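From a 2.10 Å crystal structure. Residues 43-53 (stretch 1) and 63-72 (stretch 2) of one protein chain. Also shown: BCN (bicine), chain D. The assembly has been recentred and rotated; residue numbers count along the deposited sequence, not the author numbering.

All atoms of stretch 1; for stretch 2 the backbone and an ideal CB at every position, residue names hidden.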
# COMPACT_ATOMS: atom_id res chain seq x y z
N LEU A 43 -20.22 -5.84 17.63
CA LEU A 43 -20.79 -4.84 16.74
C LEU A 43 -22.21 -4.52 17.11
O LEU A 43 -22.61 -3.36 17.11
CB LEU A 43 -20.77 -5.34 15.29
CG LEU A 43 -19.37 -5.62 14.75
CD1 LEU A 43 -19.46 -6.14 13.32
CD2 LEU A 43 -18.54 -4.36 14.84
N LEU A 44 -22.96 -5.57 17.44
CA LEU A 44 -24.41 -5.49 17.59
C LEU A 44 -24.90 -6.40 18.71
O LEU A 44 -24.27 -7.42 19.02
CB LEU A 44 -25.10 -5.91 16.29
CG LEU A 44 -24.84 -5.05 15.05
CD1 LEU A 44 -25.42 -5.70 13.80
CD2 LEU A 44 -25.42 -3.64 15.26
N THR A 45 -26.03 -6.04 19.31
CA THR A 45 -26.74 -6.95 20.20
C THR A 45 -28.18 -7.07 19.71
O THR A 45 -28.71 -6.17 19.06
CB THR A 45 -26.73 -6.49 21.67
OG1 THR A 45 -27.39 -5.22 21.79
CG2 THR A 45 -25.32 -6.36 22.19
N LYS A 46 -28.82 -8.18 20.05
CA LYS A 46 -30.14 -8.49 19.51
C LYS A 46 -31.25 -7.53 19.96
O LYS A 46 -32.35 -7.55 19.42
CB LYS A 46 -30.51 -9.93 19.84
CG LYS A 46 -31.18 -10.65 18.69
CD LYS A 46 -30.15 -11.23 17.75
CE LYS A 46 -30.20 -12.74 17.81
NZ LYS A 46 -29.03 -13.33 17.13
N ASP A 47 -30.96 -6.68 20.93
CA ASP A 47 -31.95 -5.74 21.43
C ASP A 47 -31.92 -4.43 20.65
O ASP A 47 -32.86 -3.63 20.73
CB ASP A 47 -31.69 -5.46 22.91
CG ASP A 47 -30.30 -4.87 23.15
OD1 ASP A 47 -29.31 -5.63 23.06
OD2 ASP A 47 -30.20 -3.64 23.42
N GLU A 48 -30.85 -4.21 19.89
CA GLU A 48 -30.65 -2.94 19.19
C GLU A 48 -31.58 -2.74 17.99
O GLU A 48 -31.96 -3.70 17.30
CB GLU A 48 -29.19 -2.80 18.73
CG GLU A 48 -28.27 -2.20 19.77
CD GLU A 48 -26.81 -2.25 19.35
OE1 GLU A 48 -26.33 -3.33 18.93
OE2 GLU A 48 -26.13 -1.21 19.44
N ARG A 49 -31.98 -1.50 17.75
CA ARG A 49 -32.72 -1.15 16.55
C ARG A 49 -31.72 -0.73 15.48
O ARG A 49 -31.05 0.28 15.61
CB ARG A 49 -33.75 -0.06 16.83
CG ARG A 49 -34.70 0.18 15.66
CD ARG A 49 -36.11 0.52 16.13
NE ARG A 49 -36.81 1.35 15.15
CZ ARG A 49 -36.81 2.68 15.17
NH1 ARG A 49 -36.14 3.32 16.12
NH2 ARG A 49 -37.47 3.36 14.23
N ILE A 50 -31.62 -1.52 14.43
CA ILE A 50 -30.55 -1.33 13.47
C ILE A 50 -31.06 -0.81 12.13
O ILE A 50 -32.07 -1.29 11.61
CB ILE A 50 -29.79 -2.63 13.26
CG1 ILE A 50 -29.38 -3.20 14.62
CG2 ILE A 50 -28.59 -2.40 12.35
CD1 ILE A 50 -29.25 -4.72 14.67
N LEU A 51 -30.36 0.17 11.58
CA LEU A 51 -30.71 0.72 10.28
C LEU A 51 -29.69 0.26 9.24
O LEU A 51 -28.48 0.37 9.46
CB LEU A 51 -30.72 2.24 10.35
CG LEU A 51 -31.06 2.92 9.02
CD1 LEU A 51 -32.52 2.68 8.69
CD2 LEU A 51 -30.70 4.41 9.01
N VAL A 52 -30.16 -0.28 8.11
CA VAL A 52 -29.26 -0.65 7.01
C VAL A 52 -29.55 0.24 5.80
O VAL A 52 -30.69 0.32 5.33
CB VAL A 52 -29.37 -2.14 6.60
CG1 VAL A 52 -28.40 -2.46 5.47
CG2 VAL A 52 -29.11 -3.04 7.79
N ALA A 53 -28.51 0.92 5.33
CA ALA A 53 -28.65 1.83 4.19
C ALA A 53 -28.58 1.00 2.95
O ALA A 53 -27.52 0.47 2.63
CB ALA A 53 -27.52 2.87 4.19
N UNK A 63 -26.32 -7.57 3.46
CA UNK A 63 -26.16 -7.16 4.85
C UNK A 63 -27.54 -7.22 5.52
O UNK A 63 -27.71 -7.90 6.53
CB UNK A 63 -25.55 -5.76 4.95
N UNK A 64 -28.51 -6.53 4.94
CA UNK A 64 -29.85 -6.49 5.54
C UNK A 64 -30.47 -7.87 5.55
O UNK A 64 -31.17 -8.24 6.50
CB UNK A 64 -30.76 -5.51 4.79
N UNK A 65 -30.22 -8.63 4.50
CA UNK A 65 -30.75 -9.97 4.40
C UNK A 65 -30.26 -10.86 5.55
O UNK A 65 -31.05 -11.54 6.19
CB UNK A 65 -30.36 -10.58 3.05
N UNK A 66 -28.95 -10.85 5.79
CA UNK A 66 -28.37 -11.73 6.80
C UNK A 66 -28.66 -11.27 8.23
O UNK A 66 -28.95 -12.11 9.08
CB UNK A 66 -26.86 -11.83 6.59
N UNK A 67 -28.55 -9.98 8.50
CA UNK A 67 -28.90 -9.47 9.82
C UNK A 67 -30.32 -9.90 10.18
O UNK A 67 -30.59 -10.27 11.32
CB UNK A 67 -28.77 -7.95 9.86
N UNK A 68 -31.21 -9.88 9.19
CA UNK A 68 -32.61 -10.28 9.37
C UNK A 68 -32.71 -11.76 9.67
O UNK A 68 -33.37 -12.17 10.63
CB UNK A 68 -33.44 -9.94 8.13
N UNK A 69 -32.06 -12.57 8.84
CA UNK A 69 -32.07 -14.02 9.02
C UNK A 69 -31.45 -14.42 10.37
O UNK A 69 -31.90 -15.37 11.02
CB UNK A 69 -31.32 -14.70 7.87
N UNK A 70 -30.45 -13.67 10.80
CA UNK A 70 -29.81 -13.93 12.09
C UNK A 70 -30.70 -13.55 13.27
O UNK A 70 -30.43 -13.94 14.39
CB UNK A 70 -28.49 -13.17 12.18
N UNK A 71 -31.75 -12.78 13.01
CA UNK A 71 -32.68 -12.43 14.06
C UNK A 71 -32.54 -11.04 14.63
O UNK A 71 -33.05 -10.77 15.71
CB UNK A 71 -32.54 -13.44 15.20
N UNK A 72 -31.86 -10.15 13.91
CA UNK A 72 -31.72 -8.77 14.38
C UNK A 72 -32.92 -7.92 14.03
O UNK A 72 -33.70 -8.26 13.14
CB UNK A 72 -30.46 -8.14 13.79
N1 BCN D . -22.80 -0.10 0.95
C1 BCN D . -21.63 -1.06 0.81
C2 BCN D . -20.46 -0.52 0.07
O21 BCN D . -20.29 0.73 0.08
O22 BCN D . -19.71 -1.28 -0.57
C3 BCN D . -23.74 -0.23 -0.19
C4 BCN D . -23.69 -1.51 -1.05
O4 BCN D . -24.68 -1.97 -1.56
C5 BCN D . -23.51 -0.37 2.20
C6 BCN D . -24.48 0.67 2.57
O6 BCN D . -24.91 0.73 3.68

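Stretch 2 opens as a helix running nearly antiparallel to the strand of stretch 1, the two axes 156° apart and 9.2 Å from each other at closest approach. From the strand, Ile50 and Val52 point toward the helix, so the strand offers it an apolar surface.

At position 63 CA-to-CB points toward the strand, and the ideal CB lies 4.4 Å from Val52 CG1. A small or medium side chain with a methyl to offer would suit, such as valine, threonine or alanine. The residue is Thr63, whose CG2 lies 4.2 Å from Val52 CG1, while its hydroxyl is hydrogen-bonded elsewhere in the structure.

Position 64 also points toward the strand, and here the backbones are close: its CA is 6.1 Å from that of Val52. The ideal CB is already 3.9 Å from Val52 CG1, so a small residue fills the gap without further reach. Ala64 does so.

Positions 65 and 66 have nothing of stretch 1 within 5.5 Å of their ideal CB atoms, and stretch 1 cannot choose between residue types there. They are Tyr65 and Val66.

One turn beyond 63, position 67 again points toward the strand, but its ideal CB stops 5.3 Å from Val52 CG2. That space calls for a longer apolar chain; leucine, isoleucine or methionine could bridge it. Leu67, with chi1 m and chi2 t, sends CD1 to 4.0 Å from Val52 CG2 and 4.4 Å from Ile50 CG2, while its CD2 lies 3.9 Å from Leu44 CD1.

Positions 68 and 69 are out of reach of stretch 1, which leaves them free; they are Lys68 and Lys69.

At position 70 CB points sideways, 5.0 Å from Lys46 NZ, and many residues would fit. What matters more is the backbone carbonyl, which any residue supplies. It is Leu70, whose O accepts a hydrogen bond from Lys46 NZ at 3.1 Å.

Position 71 is decided by its backbone. With phi 102° and psi 18°, a CB would be jammed against the preceding carbonyl O; it would also lie 3.6 Å from Lys46 CE. Glycine is called for, and Gly71 is the first residue to leave helical phi/psi, in a Schellman motif, with the N of Gly71 hydrogen-bonded to Lys68 O and the N of position 72 to Leu67 O.

At position 72 CB points sideways, 3.7 Å from Ile50 CD1, with the Lys46 chain alongside. A large, flat side chain could use both neighbours, so an aromatic residue suits. Tyr72 has more of its surface covered by the other stretch than any other residue here. Lys46 CD sits over one ring face, 3.8 Å from the ring centroid in a CH-pi contact, and Lys46 NZ adds an off-centre cation-pi interaction, 4.6 Å from the Tyr72 ring centroid. Obliquely to the ring, Ile50 CD1 meets Tyr72 CD2 at 3.6 Å and Leu44 CB meets Tyr72 CE2 at 3.7 Å.

Stretch 2, residues 63-72: TAYVLKKLGY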
# COMPACT_ATOMS: atom_id res chain seq x y z
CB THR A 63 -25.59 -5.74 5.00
OG1 THR A 63 -24.26 -5.70 4.46
CG2 THR A 63 -25.54 -5.33 6.46
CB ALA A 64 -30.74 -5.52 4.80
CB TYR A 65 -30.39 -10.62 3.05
CG TYR A 65 -31.08 -11.96 2.82
CD1 TYR A 65 -30.63 -13.12 3.45
CD2 TYR A 65 -32.19 -12.06 1.98
CE1 TYR A 65 -31.23 -14.33 3.25
CE2 TYR A 65 -32.83 -13.29 1.78
CZ TYR A 65 -32.34 -14.42 2.42
OH TYR A 65 -32.94 -15.65 2.24
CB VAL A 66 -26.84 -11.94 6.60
CG1 VAL A 66 -26.26 -12.81 7.70
CG2 VAL A 66 -26.57 -12.60 5.26
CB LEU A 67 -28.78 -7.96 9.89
CG LEU A 67 -27.36 -7.40 9.82
CD1 LEU A 67 -27.38 -5.91 9.98
CD2 LEU A 67 -26.47 -8.02 10.87
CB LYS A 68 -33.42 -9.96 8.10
CG LYS A 68 -34.93 -10.16 8.25
CD LYS A 68 -35.55 -9.04 9.06
CE LYS A 68 -37.06 -9.26 9.21
NZ LYS A 68 -37.63 -8.33 10.20
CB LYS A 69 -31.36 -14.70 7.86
CG LYS A 69 -31.45 -16.22 7.89
CD LYS A 69 -30.99 -16.82 6.58
CE LYS A 69 -31.09 -18.35 6.61
NZ LYS A 69 -30.58 -19.02 5.39
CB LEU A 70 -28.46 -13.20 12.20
CG LEU A 70 -27.35 -13.81 11.35
CD1 LEU A 70 -26.00 -13.13 11.61
CD2 LEU A 70 -27.27 -15.31 11.60
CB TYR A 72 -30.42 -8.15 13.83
CG TYR A 72 -29.21 -8.74 14.50
CD1 TYR A 72 -28.64 -9.91 14.03
CD2 TYR A 72 -28.66 -8.14 15.62
CE1 TYR A 72 -27.54 -10.47 14.66
CE2 TYR A 72 -27.56 -8.69 16.26
CZ TYR A 72 -27.01 -9.86 15.77
OH TYR A 72 -25.92 -10.43 16.39
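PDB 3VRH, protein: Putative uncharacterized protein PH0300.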